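Local coordinates for protein transcriptional regulator (Bacillus halodurans, PDB 1Z4E) that probably transfers acyl groups as a member of the GNAT acetyltransferase family, although it is named a transcriptional regulator, at residues 74-88 / 110-124. Sequence-based numbering, arbitrary orientation.
Sequences FTPYLTYQGSWRATI and AIERAKERGCHLIQL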
loop_
_atom_site.group_PDB
_atom_site.type_symbol
_atom_site.label_atom_id
_atom_site.label_comp_id
_atom_site.label_asym_id
_atom_site.label_seq_id
_atom_site.Cartn_x
_atom_site.Cartn_y
_atom_site.Cartn_z
ATOM N N PHE A 74 -4.748 2.821 -6.629
ATOM C CA PHE A 74 -5.324 4.077 -6.155
ATOM C C PHE A 74 -6.349 3.701 -5.099
ATOM O O PHE A 74 -7.301 2.978 -5.388
ATOM C CB PHE A 74 -5.993 4.803 -7.321
ATOM C CG PHE A 74 -5.104 4.951 -8.517
ATOM C CD1 PHE A 74 -4.039 5.842 -8.503
ATOM C CD2 PHE A 74 -5.311 4.169 -9.651
ATOM C CE1 PHE A 74 -3.183 5.952 -9.605
ATOM C CE2 PHE A 74 -4.468 4.269 -10.754
ATOM C CZ PHE A 74 -3.401 5.160 -10.732
ATOM N N THR A 75 -6.160 4.203 -3.885
ATOM C CA THR A 75 -7.027 3.839 -2.763
ATOM C C THR A 75 -7.449 5.017 -1.877
ATOM O O THR A 75 -6.663 5.923 -1.626
ATOM C CB THR A 75 -6.281 2.817 -1.858
ATOM O OG1 THR A 75 -5.773 1.752 -2.673
ATOM C CG2 THR A 75 -7.205 2.239 -0.779
ATOM N N PRO A 76 -8.709 5.015 -1.401
ATOM C CA PRO A 76 -9.175 6.103 -0.532
ATOM C C PRO A 76 -8.821 5.780 0.920
ATOM O O PRO A 76 -8.816 4.616 1.318
ATOM C CB PRO A 76 -10.684 6.106 -0.757
ATOM C CG PRO A 76 -10.986 4.643 -0.987
ATOM C CD PRO A 76 -9.849 4.220 -1.906
ATOM N N TYR A 77 -8.520 6.815 1.697
ATOM C CA TYR A 77 -8.187 6.683 3.111
ATOM C C TYR A 77 -8.872 7.848 3.830
ATOM O O TYR A 77 -9.265 8.824 3.192
ATOM C CB TYR A 77 -6.672 6.795 3.322
ATOM C CG TYR A 77 -5.856 5.728 2.629
ATOM C CD1 TYR A 77 -5.531 4.531 3.271
ATOM C CD2 TYR A 77 -5.411 5.917 1.326
ATOM C CE1 TYR A 77 -4.766 3.545 2.615
ATOM C CE2 TYR A 77 -4.663 4.957 0.672
ATOM C CZ TYR A 77 -4.339 3.779 1.313
ATOM O OH TYR A 77 -3.570 2.861 0.637
ATOM N N LEU A 78 -9.013 7.744 5.150
ATOM C CA LEU A 78 -9.611 8.822 5.936
ATOM C C LEU A 78 -8.545 9.866 6.260
ATOM O O LEU A 78 -8.850 11.037 6.470
ATOM C CB LEU A 78 -10.178 8.291 7.257
ATOM C CG LEU A 78 -11.423 7.405 7.215
ATOM C CD1 LEU A 78 -11.793 7.010 8.642
ATOM C CD2 LEU A 78 -12.575 8.157 6.549
ATOM N N THR A 79 -7.291 9.433 6.304
ATOM C CA THR A 79 -6.191 10.332 6.632
ATOM C C THR A 79 -5.968 11.413 5.587
ATOM O O THR A 79 -6.386 11.273 4.430
ATOM C CB THR A 79 -4.881 9.550 6.836
ATOM O OG1 THR A 79 -4.611 8.763 5.672
ATOM C CG2 THR A 79 -5.001 8.635 8.050
ATOM N N TYR A 80 -5.297 12.486 6.008
ATOM C CA TYR A 80 -5.032 13.629 5.145
ATOM C C TYR A 80 -6.369 14.146 4.623
ATOM O O TYR A 80 -6.527 14.432 3.433
ATOM C CB TYR A 80 -4.116 13.218 3.990
ATOM C CG TYR A 80 -2.677 13.054 4.416
ATOM C CD1 TYR A 80 -1.796 14.137 4.393
ATOM C CD2 TYR A 80 -2.202 11.828 4.880
ATOM C CE1 TYR A 80 -0.480 14.001 4.821
ATOM C CE2 TYR A 80 -0.886 11.683 5.315
ATOM C CZ TYR A 80 -0.034 12.772 5.280
ATOM O OH TYR A 80 1.269 12.634 5.693
ATOM N N GLN A 81 -7.331 14.250 5.536
ATOM C CA GLN A 81 -8.670 14.726 5.214
ATOM C C GLN A 81 -9.311 13.955 4.058
ATOM O O GLN A 81 -9.732 14.535 3.051
ATOM C CB GLN A 81 -8.625 16.228 4.914
ATOM C CG GLN A 81 -8.122 17.039 6.108
ATOM C CD GLN A 81 -8.019 18.527 5.828
ATOM O OE1 GLN A 81 -8.999 19.170 5.447
ATOM N NE2 GLN A 81 -6.829 19.085 6.027
ATOM N N GLY A 82 -9.373 12.637 4.221
ATOM C CA GLY A 82 -9.976 11.766 3.222
ATOM C C GLY A 82 -9.320 11.762 1.856
ATOM O O GLY A 82 -10.008 11.706 0.835
ATOM N N SER A 83 -7.993 11.802 1.834
ATOM C CA SER A 83 -7.234 11.824 0.587
ATOM C C SER A 83 -6.976 10.444 0.013
ATOM O O SER A 83 -6.669 9.509 0.744
ATOM C CB SER A 83 -5.859 12.482 0.795
ATOM O OG SER A 83 -5.952 13.857 1.095
ATOM N N TRP A 84 -7.098 10.337 -1.305
ATOM C CA TRP A 84 -6.798 9.102 -2.006
ATOM C C TRP A 84 -5.274 9.074 -2.149
ATOM O O TRP A 84 -4.649 10.123 -2.284
ATOM C CB TRP A 84 -7.399 9.117 -3.412
ATOM C CG TRP A 84 -8.816 8.670 -3.489
ATOM C CD1 TRP A 84 -9.905 9.285 -2.943
ATOM C CD2 TRP A 84 -9.308 7.521 -4.186
ATOM N NE1 TRP A 84 -11.048 8.589 -3.259
ATOM C CE2 TRP A 84 -10.710 7.501 -4.021
ATOM C CE3 TRP A 84 -8.699 6.503 -4.934
ATOM C CZ2 TRP A 84 -11.520 6.499 -4.580
ATOM C CZ3 TRP A 84 -9.503 5.507 -5.490
ATOM C CH2 TRP A 84 -10.900 5.514 -5.308
ATOM N N ARG A 85 -4.682 7.886 -2.113
ATOM C CA ARG A 85 -3.240 7.752 -2.285
ATOM C C ARG A 85 -2.992 6.753 -3.398
ATOM O O ARG A 85 -3.812 5.861 -3.634
ATOM C CB ARG A 85 -2.565 7.199 -1.028
ATOM C CG ARG A 85 -2.821 7.968 0.248
ATOM C CD ARG A 85 -1.957 7.395 1.360
ATOM N NE ARG A 85 -2.327 7.912 2.671
ATOM C CZ ARG A 85 -1.629 7.695 3.783
ATOM N NH1 ARG A 85 -0.516 6.970 3.734
ATOM N NH2 ARG A 85 -2.052 8.185 4.944
ATOM N N ALA A 86 -1.868 6.911 -4.085
ATOM C CA ALA A 86 -1.477 5.977 -5.126
ATOM C C ALA A 86 -0.257 5.244 -4.569
ATOM O O ALA A 86 0.698 5.884 -4.121
ATOM C CB ALA A 86 -1.095 6.718 -6.406
ATOM N N THR A 87 -0.302 3.914 -4.577
ATOM C CA THR A 87 0.824 3.114 -4.105
ATOM C C THR A 87 1.424 2.386 -5.304
ATOM O O THR A 87 0.724 1.659 -6.025
ATOM C CB THR A 87 0.390 2.058 -3.058
ATOM O OG1 THR A 87 -0.209 2.713 -1.937
ATOM C CG2 THR A 87 1.589 1.251 -2.577
ATOM N N ILE A 88 2.716 2.606 -5.521
ATOM C CA ILE A 88 3.447 1.968 -6.607
ATOM C C ILE A 88 4.144 0.751 -6.027
ATOM O O ILE A 88 4.711 0.823 -4.934
ATOM C CB ILE A 88 4.503 2.913 -7.196
ATOM C CG1 ILE A 88 3.807 4.075 -7.905
ATOM C CG2 ILE A 88 5.411 2.151 -8.156
ATOM C CD1 ILE A 88 4.764 5.101 -8.473
ATOM N N ALA A 110 3.368 7.217 -13.982
ATOM C CA ALA A 110 2.474 6.732 -12.935
ATOM C C ALA A 110 2.070 7.862 -11.992
ATOM O O ALA A 110 0.926 7.922 -11.543
ATOM C CB ALA A 110 3.150 5.609 -12.149
ATOM N N ILE A 111 3.014 8.747 -11.686
ATOM C CA ILE A 111 2.739 9.880 -10.804
ATOM C C ILE A 111 1.715 10.827 -11.430
ATOM O O ILE A 111 0.829 11.334 -10.740
ATOM C CB ILE A 111 4.023 10.672 -10.492
ATOM C CG1 ILE A 111 4.955 9.823 -9.626
ATOM C CG2 ILE A 111 3.673 11.983 -9.798
ATOM C CD1 ILE A 111 6.283 10.484 -9.336
ATOM N N GLU A 112 1.841 11.079 -12.729
ATOM C CA GLU A 112 0.888 11.955 -13.404
ATOM C C GLU A 112 -0.480 11.292 -13.418
ATOM O O GLU A 112 -1.513 11.955 -13.315
ATOM C CB GLU A 112 1.343 12.251 -14.835
ATOM C CG GLU A 112 2.478 13.251 -14.879
ATOM C CD GLU A 112 2.157 14.493 -14.066
ATOM O OE1 GLU A 112 1.100 15.106 -14.338
ATOM O OE2 GLU A 112 2.954 14.847 -13.160
ATOM N N ARG A 113 -0.468 9.973 -13.559
ATOM C CA ARG A 113 -1.685 9.175 -13.567
ATOM C C ARG A 113 -2.380 9.372 -12.216
ATOM O O ARG A 113 -3.585 9.622 -12.155
ATOM C CB ARG A 113 -1.316 7.702 -13.761
ATOM C CG ARG A 113 -2.483 6.736 -13.882
ATOM C CD ARG A 113 -2.871 6.525 -15.326
ATOM N NE ARG A 113 -3.689 5.326 -15.513
ATOM C CZ ARG A 113 -4.288 5.013 -16.659
ATOM N NH1 ARG A 113 -4.155 5.811 -17.711
ATOM N NH2 ARG A 113 -5.018 3.910 -16.755
ATOM N N ALA A 114 -1.604 9.269 -11.139
ATOM C CA ALA A 114 -2.124 9.443 -9.782
ATOM C C ALA A 114 -2.745 10.825 -9.592
ATOM O O ALA A 114 -3.822 10.944 -9.008
ATOM C CB ALA A 114 -1.014 9.229 -8.760
ATOM N N LYS A 115 -2.064 11.868 -10.065
ATOM C CA LYS A 115 -2.594 13.226 -9.943
ATOM C C LYS A 115 -3.930 13.294 -10.682
ATOM O O LYS A 115 -4.900 13.877 -10.184
ATOM C CB LYS A 115 -1.623 14.250 -10.541
ATOM C CG LYS A 115 -0.324 14.418 -9.771
ATOM C CD LYS A 115 0.596 15.382 -10.499
ATOM C CE LYS A 115 1.911 15.589 -9.762
ATOM N NZ LYS A 115 2.815 16.475 -10.555
ATOM N N GLU A 116 -3.972 12.696 -11.871
ATOM C CA GLU A 116 -5.192 12.664 -12.678
ATOM C C GLU A 116 -6.346 12.030 -11.905
ATOM O O GLU A 116 -7.490 12.477 -12.012
ATOM C CB GLU A 116 -4.966 11.856 -13.959
ATOM C CG GLU A 116 -4.310 12.611 -15.095
ATOM C CD GLU A 116 -3.820 11.678 -16.193
ATOM O OE1 GLU A 116 -4.390 10.574 -16.340
ATOM O OE2 GLU A 116 -2.869 12.051 -16.911
ATOM N N ARG A 117 -6.040 10.980 -11.144
ATOM C CA ARG A 117 -7.046 10.270 -10.355
ATOM C C ARG A 117 -7.441 11.023 -9.089
ATOM O O ARG A 117 -8.302 10.568 -8.339
ATOM C CB ARG A 117 -6.535 8.885 -9.946
ATOM C CG ARG A 117 -6.289 7.925 -11.083
ATOM C CD ARG A 117 -7.562 7.601 -11.843
ATOM N NE ARG A 117 -7.278 6.681 -12.938
ATOM C CZ ARG A 117 -7.306 5.355 -12.843
ATOM N NH1 ARG A 117 -7.623 4.762 -11.698
ATOM N NH2 ARG A 117 -6.994 4.619 -13.898
ATOM N N GLY A 118 -6.803 12.159 -8.838
ATOM C CA GLY A 118 -7.137 12.930 -7.654
ATOM C C GLY A 118 -6.417 12.520 -6.376
ATOM O O GLY A 118 -6.853 12.876 -5.280
ATOM N N CYS A 119 -5.324 11.768 -6.505
ATOM C CA CYS A 119 -4.548 11.342 -5.339
ATOM C C CYS A 119 -3.745 12.520 -4.802
ATOM O O CYS A 119 -3.259 13.343 -5.576
ATOM C CB CYS A 119 -3.586 10.218 -5.727
ATOM S SG CYS A 119 -4.416 8.710 -6.215
ATOM N N HIS A 120 -3.598 12.605 -3.483
ATOM C CA HIS A 120 -2.839 13.702 -2.907
ATOM C C HIS A 120 -1.416 13.308 -2.530
ATOM O O HIS A 120 -0.596 14.153 -2.170
ATOM C CB HIS A 120 -3.585 14.294 -1.712
ATOM C CG HIS A 120 -4.879 14.945 -2.091
ATOM N ND1 HIS A 120 -5.089 15.502 -3.335
ATOM C CD2 HIS A 120 -6.024 15.138 -1.395
ATOM C CE1 HIS A 120 -6.307 16.010 -3.388
ATOM N NE2 HIS A 120 -6.896 15.803 -2.223
ATOM N N LEU A 121 -1.119 12.022 -2.610
ATOM C CA LEU A 121 0.236 11.572 -2.340
ATOM C C LEU A 121 0.486 10.234 -3.015
ATOM O O LEU A 121 -0.445 9.480 -3.312
ATOM C CB LEU A 121 0.509 11.496 -0.833
ATOM C CG LEU A 121 -0.030 10.401 0.077
ATOM C CD1 LEU A 121 0.674 9.087 -0.220
ATOM C CD2 LEU A 121 0.225 10.800 1.527
ATOM N N ILE A 122 1.745 9.970 -3.312
ATOM C CA ILE A 122 2.102 8.713 -3.929
ATOM C C ILE A 122 3.130 8.097 -2.988
ATOM O O ILE A 122 3.918 8.813 -2.360
ATOM C CB ILE A 122 2.633 8.937 -5.378
ATOM C CG1 ILE A 122 2.936 7.593 -6.036
ATOM C CG2 ILE A 122 3.836 9.842 -5.369
ATOM C CD1 ILE A 122 2.970 7.669 -7.553
ATOM N N GLN A 123 3.083 6.777 -2.844
ATOM C CA GLN A 123 3.979 6.082 -1.933
ATOM C C GLN A 123 4.403 4.723 -2.457
ATOM O O GLN A 123 3.799 4.177 -3.388
ATOM C CB GLN A 123 3.281 5.892 -0.585
ATOM C CG GLN A 123 1.876 5.307 -0.734
ATOM C CD GLN A 123 1.149 5.119 0.593
ATOM O OE1 GLN A 123 1.339 5.888 1.535
ATOM N NE2 GLN A 123 0.296 4.103 0.659
ATOM N N LEU A 124 5.458 4.193 -1.853
ATOM C CA LEU A 124 5.974 2.879 -2.204
ATOM C C LEU A 124 7.022 2.488 -1.177
ATOM O O LEU A 124 7.492 3.331 -0.403
ATOM C CB LEU A 124 6.616 2.879 -3.597
ATOM C CG LEU A 124 7.992 3.543 -3.720
ATOM C CD1 LEU A 124 8.846 2.768 -4.697
ATOM C CD2 LEU A 124 7.832 4.977 -4.160
HETATM O O HOH W 1 -7.891 12.618 -2.763
#
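Parallel strand pairing between Ala86–Ile88 and Leu121–Gln123, roofed by the connecting helix, makes this contact part of a right-handed beta-alpha-beta crossover of the GNAT fold. Ala86 N donates to Leu121 O at 3.0 Å, Gln123 N to Ala86 O, and Ile88 N to Gln123 O. On the helix-covered face small residues let the layers close up: Ala86 CB lies 3.4 Å from Ala114 CB, a tight fit, and Cys119 SG packs beside it, making a sulfur-aromatic contact at the edge of the Phe74 ring. Arg117 CG makes a CH-pi contact over that ring, 3.8 Å from the centroid, while NH2 salt-bridges Glu56. Gly118 ends the helix in a Schellman motif, where a side chain would press on Arg117 O.

The opposite face carries Arg85, Thr87 and Gln123 beside Leu121; along the outer edge of 121–124 a strand of the second subunit continues the sheet. The extended Arg85 chain runs along Leu121, whose CD2 lies over the rim of one guanidinium face. NH1 donates to Gln123 OE1 and NH2 to Thr79 OG1 (2.7 Å), fixing the group's rotation. A methionine in its place would probably leave Thr79 OG1 without this donor and Gln123 OE1 with only Lys150 of the second subunit. Gln123 CG, between backbone N and carbonyl carbon (chi1 49°), brings the amide to Thr87, where NE2 donates to OG1 at 3.0 Å, nearly straight (166°) and in the amide plane.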